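Local coordinates for protein PpBBE-like 1 D396N (Physcomitrella patens subsp. patens, PDB 6EO5) that probably oxidises cellobiose, as a berberine bridge enzyme-like oxidase of the VAO family that carries a bi-covalently bound FAD, at residues Y126-T136 against L300-V308; L235-W245 against F257-L267. All coordinates share one frame; numbering follows the deposited sequence.

Contact 1 (Y126-T136 against L300-V308); sequences YLALWNAGKVT and LNWIQLILV
Two isoleucines of 302-308 are pressed onto aromatic faces of helix 122-133 as CH-pi contacts. Ile306 CD1 stands over the middle of the Tyr126 ring, 3.5 Å from its centroid and only 5° off the normal, while its CG2 reaches the rim at Tyr126 CD2. One turn earlier, Ile303 lays CB against the five-membered ring of Trp130, 3.7 Å from that ring's centroid; the opposite face of the indole takes Lys134 CG, so the ring is sandwiched. With Ile303 CG1 anti to the backbone N (chi1 -153°), CD1 reaches across to the Tyr126 carbonyl O and Trp130 CB, and Leu127 CD1 meets the same branch, 4.1 Å from Ile303 CG1.

The two helices run nearly antiparallel, their axes 10.4 Å apart at an angle of 165°. This is an interdomain packing in the two-domain VAO fold: 122-133 belongs to the FAD-binding part, whereas 302-308 follows edge strand 294-300 of the seven-stranded antiparallel sheet, consistent with the substrate-binding domain. The side chain of Tyr126 is about 8 Å from the bound FAD.

Among the remaining apolar contacts, Trp302 CB sits 3.4 Å from Trp130 CZ3. The Trp302 indole swings toward strand 135-136, where Thr136 CG2 lies over one face and Ile306 CG1 over the other; Tyr126 CD1 comes in at its edge.

Polar contacts are few. Trp302 NE1 gives a weak, bent hydrogen bond to Thr136 OG1 at 2.9 Å, and Tyr126 OH is hydrogen-bonded to Gly140 O. At the start of 302-308, Asn301 and Gln304 form a capping box: Gln304 N donates to Asn301 OD1 (2.9 Å) and Asn301 N to Gln304 OE1, while the Asn301 amide carbon packs against Trp130 CZ2.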
loop_
_atom_site.group_PDB
_atom_site.type_symbol
_atom_site.label_atom_id
_atom_site.label_comp_id
_atom_site.label_asym_id
_atom_site.label_seq_id
_atom_site.Cartn_x
_atom_site.Cartn_y
_atom_site.Cartn_z
ATOM N N TYR A 126 14.641 2.706 -0.035
ATOM C CA TYR A 126 15.014 3.678 0.992
ATOM C C TYR A 126 16.527 3.811 1.088
ATOM O O TYR A 126 17.056 4.916 1.251
ATOM C CB TYR A 126 14.458 3.268 2.356
ATOM C CG TYR A 126 12.998 3.565 2.608
ATOM C CD1 TYR A 126 12.497 4.860 2.520
ATOM C CD2 TYR A 126 12.124 2.542 2.981
ATOM C CE1 TYR A 126 11.156 5.117 2.770
ATOM C CE2 TYR A 126 10.800 2.784 3.236
ATOM C CZ TYR A 126 10.313 4.066 3.127
ATOM O OH TYR A 126 8.981 4.284 3.384
ATOM N N LEU A 127 17.232 2.678 1.024
ATOM C CA LEU A 127 18.685 2.673 1.112
ATOM C C LEU A 127 19.300 3.427 -0.061
ATOM O O LEU A 127 20.195 4.263 0.124
ATOM C CB LEU A 127 19.181 1.228 1.159
ATOM C CG LEU A 127 20.603 1.014 1.662
ATOM C CD1 LEU A 127 20.885 1.939 2.841
ATOM C CD2 LEU A 127 20.792 -0.433 2.060
ATOM N N ALA A 128 18.813 3.160 -1.278
ATOM C CA ALA A 128 19.342 3.848 -2.453
ATOM C C ALA A 128 19.137 5.352 -2.353
ATOM O O ALA A 128 20.041 6.132 -2.676
ATOM C CB ALA A 128 18.693 3.302 -3.722
ATOM N N LEU A 129 17.950 5.781 -1.914
ATOM C CA LEU A 129 17.652 7.211 -1.843
ATOM C C LEU A 129 18.409 7.895 -0.709
ATOM O O LEU A 129 18.742 9.081 -0.810
ATOM C CB LEU A 129 16.144 7.426 -1.682
ATOM C CG LEU A 129 15.282 7.232 -2.937
ATOM C CD1 LEU A 129 13.801 7.190 -2.568
ATOM C CD2 LEU A 129 15.543 8.342 -3.937
ATOM N N TRP A 130 18.676 7.170 0.378
ATOM C CA TRP A 130 19.446 7.736 1.483
ATOM C C TRP A 130 20.911 7.909 1.090
ATOM O O TRP A 130 21.484 9.000 1.234
ATOM C CB TRP A 130 19.310 6.829 2.706
ATOM C CG TRP A 130 20.104 7.262 3.885
ATOM C CD1 TRP A 130 21.174 6.620 4.424
ATOM C CD2 TRP A 130 19.882 8.427 4.693
ATOM N NE1 TRP A 130 21.637 7.311 5.513
ATOM C CE2 TRP A 130 20.865 8.425 5.702
ATOM C CE3 TRP A 130 18.950 9.472 4.657
ATOM C CZ2 TRP A 130 20.946 9.426 6.676
ATOM C CZ3 TRP A 130 19.035 10.477 5.628
ATOM C CH2 TRP A 130 20.033 10.443 6.623
ATOM N N ASN A 131 21.522 6.834 0.574
ATOM C CA ASN A 131 22.903 6.879 0.115
ATOM C C ASN A 131 23.103 7.917 -0.980
ATOM O O ASN A 131 24.148 8.569 -1.039
ATOM C CB ASN A 131 23.327 5.500 -0.388
ATOM C CG ASN A 131 23.466 4.474 0.734
ATOM O OD1 ASN A 131 23.585 4.821 1.909
ATOM N ND2 ASN A 131 23.449 3.196 0.367
ATOM N N ALA A 132 22.125 8.081 -1.870
ATOM C CA ALA A 132 22.341 8.960 -3.017
ATOM C C ALA A 132 22.372 10.423 -2.611
ATOM O O ALA A 132 23.153 11.198 -3.169
ATOM C CB ALA A 132 21.270 8.733 -4.081
ATOM N N GLY A 133 21.537 10.824 -1.649
ATOM C CA GLY A 133 21.406 12.235 -1.330
ATOM C C GLY A 133 20.683 12.573 -0.040
ATOM O O GLY A 133 20.225 13.710 0.136
ATOM N N LYS A 134 20.592 11.609 0.875
ATOM C CA LYS A 134 19.821 11.763 2.115
ATOM C C LYS A 134 18.402 12.285 1.845
ATOM O O LYS A 134 17.897 13.194 2.513
ATOM C CB LYS A 134 20.566 12.657 3.102
ATOM C CG LYS A 134 21.691 11.933 3.789
ATOM C CD LYS A 134 22.473 12.860 4.683
ATOM C CE LYS A 134 23.742 12.187 5.177
ATOM N NZ LYS A 134 24.480 13.092 6.098
ATOM N N VAL A 135 17.753 11.684 0.849
ATOM C CA VAL A 135 16.380 12.003 0.490
ATOM C C VAL A 135 15.517 10.749 0.654
ATOM O O VAL A 135 16.000 9.658 0.970
ATOM C CB VAL A 135 16.266 12.564 -0.943
ATOM C CG1 VAL A 135 17.041 13.855 -1.050
ATOM C CG2 VAL A 135 16.783 11.554 -1.951
ATOM N N THR A 136 14.220 10.918 0.427
ATOM C CA THR A 136 13.288 9.805 0.558
ATOM C C THR A 136 12.019 10.142 -0.204
ATOM O O THR A 136 11.787 11.289 -0.596
ATOM C CB THR A 136 12.972 9.509 2.034
ATOM O OG1 THR A 136 12.496 8.167 2.170
ATOM C CG2 THR A 136 11.934 10.480 2.581
ATOM N N LEU A 300 16.920 9.800 15.828
ATOM C CA LEU A 300 17.557 8.923 14.850
ATOM C C LEU A 300 17.800 9.696 13.564
ATOM O O LEU A 300 17.257 10.783 13.367
ATOM C CB LEU A 300 16.679 7.704 14.525
ATOM C CG LEU A 300 16.192 6.820 15.663
ATOM C CD1 LEU A 300 15.177 5.829 15.152
ATOM C CD2 LEU A 300 17.387 6.113 16.257
ATOM N N ASN A 301 18.608 9.123 12.670
ATOM C CA ASN A 301 18.621 9.609 11.300
ATOM C C ASN A 301 17.586 8.824 10.497
ATOM O O ASN A 301 16.966 7.877 10.999
ATOM C CB ASN A 301 20.020 9.523 10.685
ATOM C CG ASN A 301 20.501 8.098 10.466
ATOM O OD1 ASN A 301 19.753 7.215 10.034
ATOM N ND2 ASN A 301 21.780 7.874 10.739
ATOM N N TRP A 302 17.422 9.192 9.222
ATOM C CA TRP A 302 16.290 8.676 8.459
ATOM C C TRP A 302 16.401 7.167 8.227
ATOM O O TRP A 302 15.426 6.430 8.422
ATOM C CB TRP A 302 16.149 9.426 7.133
ATOM C CG TRP A 302 14.925 8.988 6.374
ATOM C CD1 TRP A 302 14.883 8.226 5.229
ATOM C CD2 TRP A 302 13.562 9.237 6.738
ATOM N NE1 TRP A 302 13.578 8.015 4.850
ATOM C CE2 TRP A 302 12.747 8.617 5.759
ATOM C CE3 TRP A 302 12.951 9.927 7.791
ATOM C CZ2 TRP A 302 11.351 8.674 5.801
ATOM C CZ3 TRP A 302 11.562 9.986 7.827
ATOM C CH2 TRP A 302 10.778 9.358 6.840
ATOM N N ILE A 303 17.580 6.682 7.821
ATOM C CA ILE A 303 17.694 5.259 7.509
ATOM C C ILE A 303 17.620 4.415 8.780
ATOM O O ILE A 303 17.245 3.235 8.721
ATOM C CB ILE A 303 18.972 4.975 6.685
ATOM C CG1 ILE A 303 18.770 3.731 5.820
ATOM C CG2 ILE A 303 20.231 4.851 7.572
ATOM C CD1 ILE A 303 17.823 3.969 4.647
ATOM N N GLN A 304 17.940 5.003 9.938
ATOM C CA GLN A 304 17.694 4.326 11.208
ATOM C C GLN A 304 16.210 4.258 11.507
ATOM O O GLN A 304 15.742 3.296 12.123
ATOM C CB GLN A 304 18.406 5.048 12.348
ATOM C CG GLN A 304 19.893 4.852 12.388
ATOM C CD GLN A 304 20.525 5.668 13.492
ATOM O OE1 GLN A 304 20.398 6.893 13.526
ATOM N NE2 GLN A 304 21.184 4.988 14.424
ATOM N N LEU A 305 15.470 5.300 11.122
ATOM C CA LEU A 305 14.040 5.332 11.377
ATOM C C LEU A 305 13.332 4.230 10.597
ATOM O O LEU A 305 12.459 3.532 11.134
ATOM C CB LEU A 305 13.478 6.708 11.014
ATOM C CG LEU A 305 11.959 6.637 11.145
ATOM C CD1 LEU A 305 11.532 7.003 12.558
ATOM C CD2 LEU A 305 11.234 7.441 10.082
ATOM N N ILE A 306 13.724 4.046 9.332
ATOM C CA ILE A 306 13.221 2.940 8.524
ATOM C C ILE A 306 13.460 1.612 9.226
ATOM O O ILE A 306 12.601 0.726 9.223
ATOM C CB ILE A 306 13.882 2.971 7.135
ATOM C CG1 ILE A 306 13.658 4.333 6.488
ATOM C CG2 ILE A 306 13.330 1.873 6.261
ATOM C CD1 ILE A 306 12.216 4.615 6.203
ATOM N N LEU A 307 14.629 1.447 9.844
ATOM C CA LEU A 307 14.910 0.177 10.500
ATOM C C LEU A 307 14.053 0.002 11.742
ATOM O O LEU A 307 13.521 -1.086 11.990
ATOM C CB LEU A 307 16.393 0.085 10.840
ATOM C CG LEU A 307 17.282 -0.112 9.610
ATOM C CD1 LEU A 307 18.685 0.434 9.837
ATOM C CD2 LEU A 307 17.316 -1.586 9.250
ATOM N N VAL A 308 13.897 1.061 12.530
ATOM C CA VAL A 308 13.153 0.934 13.772
ATOM C C VAL A 308 11.679 0.692 13.480
ATOM O O VAL A 308 11.018 -0.110 14.156
ATOM C CB VAL A 308 13.384 2.179 14.647
ATOM C CG1 VAL A 308 12.474 2.171 15.847
ATOM C CG2 VAL A 308 14.835 2.220 15.094
#

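Contact 2 (L235-W245 against F257-L267); sequences LFKNFKSFQSW and FYMDPSGVSWL
Phe257 is engaged by two helix phenylalanines in quite different ways. Here helix 235-246 packs on a beta hairpin, strands 253-259 and 264-271 of the seven-stranded antiparallel sheet, joined by a type I turn from Asp260 to Gly263. The helix runs nearly along the strands, so its apolar side meets both. Phe239 turns its edge to the Phe257 face in a T-shaped pair, planes at 83° and centroids 5.6 Å apart. Phe242 lies nearly parallel to Phe257 but slid so far aside that the rings barely overlap; instead Phe257 CB sits over the centre of the Phe242 ring, 3.5 Å from its centroid. Met259, its chain bent at chi3 (-59°), brings CE to Phe239 CD1, and Leu267 puts CD2 over the Trp245 face and CD1 beside Phe242 CD1. An alanine at Phe242 is likely to leave Phe257 CB and Leu267 CD1 without their aromatic partner and open a gap between helix and sheet. At the hairpin end, Leu235 CD2 rests 3.6 Å from Ser265 CB. One polar bond crosses: Asn238, its OD1 hydrogen-bonded to Ala290 N, sends ND2 to Ser265 OG at 3.2 Å, the hydroxyl lying in the amide plane.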
loop_
_atom_site.group_PDB
_atom_site.type_symbol
_atom_site.label_atom_id
_atom_site.label_comp_id
_atom_site.label_asym_id
_atom_site.label_seq_id
_atom_site.Cartn_x
_atom_site.Cartn_y
_atom_site.Cartn_z
ATOM N N LEU A 235 -8.502 0.192 26.641
ATOM C CA LEU A 235 -8.617 0.334 25.189
ATOM C C LEU A 235 -9.507 1.516 24.802
ATOM O O LEU A 235 -9.168 2.290 23.900
ATOM C CB LEU A 235 -9.157 -0.958 24.572
ATOM C CG LEU A 235 -8.227 -2.161 24.620
ATOM C CD1 LEU A 235 -8.952 -3.407 24.143
ATOM C CD2 LEU A 235 -6.974 -1.893 23.788
ATOM N N PHE A 236 -10.662 1.656 25.449
ATOM C CA PHE A 236 -11.530 2.785 25.146
ATOM C C PHE A 236 -10.820 4.097 25.434
ATOM O O PHE A 236 -10.815 5.019 24.604
ATOM C CB PHE A 236 -12.823 2.701 25.955
ATOM C CG PHE A 236 -13.748 3.852 25.708
ATOM C CD1 PHE A 236 -13.626 5.032 26.433
ATOM C CD2 PHE A 236 -14.722 3.771 24.728
ATOM C CE1 PHE A 236 -14.458 6.102 26.185
ATOM C CE2 PHE A 236 -15.565 4.844 24.478
ATOM C CZ PHE A 236 -15.432 6.006 25.208
ATOM N N LYS A 237 -10.221 4.199 26.625
ATOM C CA LYS A 237 -9.558 5.429 27.027
ATOM C C LYS A 237 -8.436 5.782 26.058
ATOM O O LYS A 237 -8.321 6.934 25.619
ATOM C CB LYS A 237 -9.039 5.275 28.459
ATOM C CG LYS A 237 -8.667 6.577 29.156
ATOM C CD LYS A 237 -8.121 6.317 30.554
ATOM C CE LYS A 237 -7.567 7.595 31.170
ATOM N NZ LYS A 237 -8.637 8.613 31.366
ATOM N N ASN A 238 -7.603 4.795 25.698
ATOM C CA ASN A 238 -6.483 5.088 24.807
ATOM C C ASN A 238 -6.973 5.487 23.420
ATOM O O ASN A 238 -6.476 6.461 22.842
ATOM C CB ASN A 238 -5.528 3.897 24.713
ATOM C CG ASN A 238 -4.887 3.546 26.040
ATOM O OD1 ASN A 238 -5.044 4.263 27.021
ATOM N ND2 ASN A 238 -4.155 2.440 26.075
ATOM N N PHE A 239 -7.955 4.765 22.870
ATOM C CA PHE A 239 -8.423 5.101 21.529
ATOM C C PHE A 239 -9.087 6.472 21.502
ATOM O O PHE A 239 -8.845 7.261 20.579
ATOM C CB PHE A 239 -9.387 4.041 20.978
ATOM C CG PHE A 239 -9.698 4.262 19.531
ATOM C CD1 PHE A 239 -8.784 3.885 18.557
ATOM C CD2 PHE A 239 -10.841 4.938 19.143
ATOM C CE1 PHE A 239 -9.020 4.131 17.224
ATOM C CE2 PHE A 239 -11.093 5.189 17.796
ATOM C CZ PHE A 239 -10.173 4.781 16.837
ATOM N N LYS A 240 -9.927 6.778 22.501
ATOM C CA LYS A 240 -10.553 8.097 22.555
ATOM C C LYS A 240 -9.506 9.201 22.621
ATOM O O LYS A 240 -9.628 10.227 21.941
ATOM C CB LYS A 240 -11.498 8.187 23.751
ATOM C CG LYS A 240 -12.347 9.443 23.785
ATOM C CD LYS A 240 -13.444 9.298 24.836
ATOM C CE LYS A 240 -14.179 10.608 25.081
ATOM N NZ LYS A 240 -14.353 11.296 23.781
ATOM N N SER A 241 -8.455 8.997 23.417
ATOM C CA SER A 241 -7.401 10.000 23.510
ATOM C C SER A 241 -6.656 10.150 22.192
ATOM O O SER A 241 -6.260 11.263 21.823
ATOM C CB SER A 241 -6.435 9.643 24.626
ATOM O OG SER A 241 -5.425 10.620 24.675
ATOM N N PHE A 242 -6.449 9.040 21.477
ATOM C CA PHE A 242 -5.857 9.104 20.141
ATOM C C PHE A 242 -6.699 9.964 19.202
ATOM O O PHE A 242 -6.167 10.836 18.502
ATOM C CB PHE A 242 -5.678 7.686 19.591
ATOM C CG PHE A 242 -5.441 7.623 18.102
ATOM C CD1 PHE A 242 -4.262 8.120 17.543
ATOM C CD2 PHE A 242 -6.389 7.032 17.263
ATOM C CE1 PHE A 242 -4.035 8.051 16.169
ATOM C CE2 PHE A 242 -6.179 6.954 15.888
ATOM C CZ PHE A 242 -4.991 7.470 15.338
ATOM N N GLN A 243 -8.024 9.741 19.189
ATOM C CA GLN A 243 -8.927 10.522 18.339
ATOM C C GLN A 243 -8.879 12.009 18.672
ATOM O O GLN A 243 -8.792 12.854 17.775
ATOM C CB GLN A 243 -10.357 10.021 18.484
ATOM C CG GLN A 243 -10.706 8.861 17.600
ATOM C CD GLN A 243 -12.207 8.699 17.439
ATOM O OE1 GLN A 243 -12.672 8.072 16.489
ATOM N NE2 GLN A 243 -12.974 9.260 18.376
ATOM N N SER A 244 -8.987 12.351 19.960
ATOM C CA SER A 244 -8.948 13.756 20.356
ATOM C C SER A 244 -7.635 14.394 19.951
ATOM O O SER A 244 -7.618 15.470 19.348
ATOM C CB SER A 244 -9.149 13.885 21.859
ATOM O OG SER A 244 -10.288 13.159 22.258
ATOM N N TRP A 245 -6.522 13.728 20.271
ATOM C CA TRP A 245 -5.199 14.228 19.919
ATOM C C TRP A 245 -5.024 14.339 18.407
ATOM O O TRP A 245 -4.447 15.322 17.908
ATOM C CB TRP A 245 -4.138 13.302 20.519
ATOM C CG TRP A 245 -2.720 13.550 20.039
ATOM C CD1 TRP A 245 -1.875 14.526 20.466
ATOM C CD2 TRP A 245 -1.984 12.784 19.061
ATOM N NE1 TRP A 245 -0.670 14.428 19.816
ATOM C CE2 TRP A 245 -0.708 13.368 18.950
ATOM C CE3 TRP A 245 -2.284 11.664 18.274
ATOM C CZ2 TRP A 245 0.273 12.870 18.087
ATOM C CZ3 TRP A 245 -1.307 11.176 17.410
ATOM C CH2 TRP A 245 -0.049 11.779 17.325
ATOM N N PHE A 257 -2.263 4.281 15.235
ATOM C CA PHE A 257 -2.682 3.607 16.452
ATOM C C PHE A 257 -2.904 2.116 16.174
ATOM O O PHE A 257 -3.322 1.721 15.078
ATOM C CB PHE A 257 -3.952 4.267 16.997
ATOM C CG PHE A 257 -4.301 3.867 18.397
ATOM C CD1 PHE A 257 -3.845 4.612 19.477
ATOM C CD2 PHE A 257 -5.114 2.758 18.641
ATOM C CE1 PHE A 257 -4.177 4.253 20.777
ATOM C CE2 PHE A 257 -5.454 2.401 19.937
ATOM C CZ PHE A 257 -4.985 3.150 21.005
ATOM N N TYR A 258 -2.614 1.286 17.178
ATOM C CA TYR A 258 -2.730 -0.159 17.057
ATOM C C TYR A 258 -3.522 -0.713 18.235
ATOM O O TYR A 258 -3.551 -0.132 19.320
ATOM C CB TYR A 258 -1.341 -0.824 16.973
ATOM C CG TYR A 258 -1.347 -2.339 17.033
ATOM C CD1 TYR A 258 -1.447 -3.010 18.259
ATOM C CD2 TYR A 258 -1.219 -3.105 15.880
ATOM C CE1 TYR A 258 -1.460 -4.392 18.332
ATOM C CE2 TYR A 258 -1.225 -4.504 15.944
ATOM C CZ TYR A 258 -1.344 -5.134 17.174
ATOM O OH TYR A 258 -1.350 -6.508 17.267
ATOM N N MET A 259 -4.149 -1.861 18.013
ATOM C CA MET A 259 -5.082 -2.455 18.958
ATOM C C MET A 259 -5.323 -3.887 18.501
ATOM O O MET A 259 -5.368 -4.140 17.298
ATOM C CB MET A 259 -6.379 -1.636 18.968
ATOM C CG MET A 259 -7.478 -2.103 19.860
ATOM S SD MET A 259 -8.951 -1.072 19.635
ATOM C CE MET A 259 -8.312 0.541 20.044
ATOM N N ASP A 260 -5.442 -4.823 19.438
ATOM C CA ASP A 260 -5.716 -6.202 19.048
ATOM C C ASP A 260 -6.451 -6.904 20.187
ATOM O O ASP A 260 -6.478 -6.398 21.317
ATOM C CB ASP A 260 -4.426 -6.936 18.626
ATOM C CG ASP A 260 -3.520 -7.317 19.785
ATOM O OD1 ASP A 260 -4.007 -7.677 20.882
ATOM O OD2 ASP A 260 -2.288 -7.290 19.574
ATOM N N PRO A 261 -7.095 -8.052 19.913
ATOM C CA PRO A 261 -8.009 -8.652 20.911
ATOM C C PRO A 261 -7.323 -9.231 22.137
ATOM O O PRO A 261 -8.015 -9.544 23.112
ATOM C CB PRO A 261 -8.730 -9.753 20.120
ATOM C CG PRO A 261 -8.526 -9.385 18.678
ATOM C CD PRO A 261 -7.182 -8.750 18.618
ATOM N N SER A 262 -6.001 -9.382 22.131
ATOM C CA SER A 262 -5.290 -9.787 23.337
ATOM C C SER A 262 -5.160 -8.660 24.353
ATOM O O SER A 262 -4.702 -8.909 25.469
ATOM C CB SER A 262 -3.898 -10.310 22.984
ATOM O OG SER A 262 -2.994 -9.245 22.739
ATOM N N GLY A 263 -5.529 -7.437 23.994
ATOM C CA GLY A 263 -5.465 -6.305 24.894
ATOM C C GLY A 263 -4.345 -5.323 24.609
ATOM O O GLY A 263 -4.319 -4.253 25.229
ATOM N N VAL A 264 -3.415 -5.645 23.709
ATOM C CA VAL A 264 -2.352 -4.709 23.365
ATOM C C VAL A 264 -2.939 -3.508 22.638
ATOM O O VAL A 264 -3.874 -3.641 21.834
ATOM C CB VAL A 264 -1.284 -5.412 22.510
ATOM C CG1 VAL A 264 -0.193 -4.436 22.093
ATOM C CG2 VAL A 264 -0.697 -6.586 23.268
ATOM N N SER A 265 -2.407 -2.321 22.931
ATOM C CA SER A 265 -2.687 -1.126 22.140
ATOM C C SER A 265 -1.483 -0.196 22.203
ATOM O O SER A 265 -0.749 -0.176 23.197
ATOM C CB SER A 265 -3.946 -0.391 22.622
ATOM O OG SER A 265 -3.766 0.127 23.927
ATOM N N TRP A 266 -1.278 0.580 21.136
ATOM C CA TRP A 266 -0.166 1.521 21.155
ATOM C C TRP A 266 -0.412 2.671 20.191
ATOM O O TRP A 266 -1.248 2.589 19.288
ATOM C CB TRP A 266 1.175 0.836 20.840
ATOM C CG TRP A 266 1.402 0.343 19.416
ATOM C CD1 TRP A 266 1.475 1.099 18.269
ATOM C CD2 TRP A 266 1.663 -1.015 19.011
ATOM N NE1 TRP A 266 1.734 0.289 17.182
ATOM C CE2 TRP A 266 1.859 -1.008 17.614
ATOM C CE3 TRP A 266 1.754 -2.234 19.701
ATOM C CZ2 TRP A 266 2.127 -2.172 16.898
ATOM C CZ3 TRP A 266 2.027 -3.386 18.983
ATOM C CH2 TRP A 266 2.206 -3.346 17.601
ATOM N N LEU A 267 0.319 3.757 20.420
ATOM C CA LEU A 267 0.458 4.839 19.459
ATOM C C LEU A 267 1.911 4.849 19.024
ATOM O O LEU A 267 2.805 4.903 19.869
ATOM C CB LEU A 267 0.069 6.188 20.061
ATOM C CG LEU A 267 0.310 7.390 19.152
ATOM C CD1 LEU A 267 -0.510 7.269 17.877
ATOM C CD2 LEU A 267 -0.004 8.687 19.870
#

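How the contacts relate
Both contacts are buried and lie by the same seven-stranded sheet. Contact 1 sits beside its edge, where the short helix following edge strand 294-300 meets the FAD-binding part, 164 residues away in sequence; contact 2 is local, 12 residues apart, and lays a helix over the sheet's interior strands. Contact 2 is nested in the loop closed by contact 1, with centres 29 Å apart and no touch between them. Their chemistry differs accordingly: at the domain boundary aliphatic branches over aromatic faces dominate, whereas contact 2 adds a T-shaped phenylalanine pair. Each has a single hydrogen bond across, weak in contact 1 and straighter in contact 2.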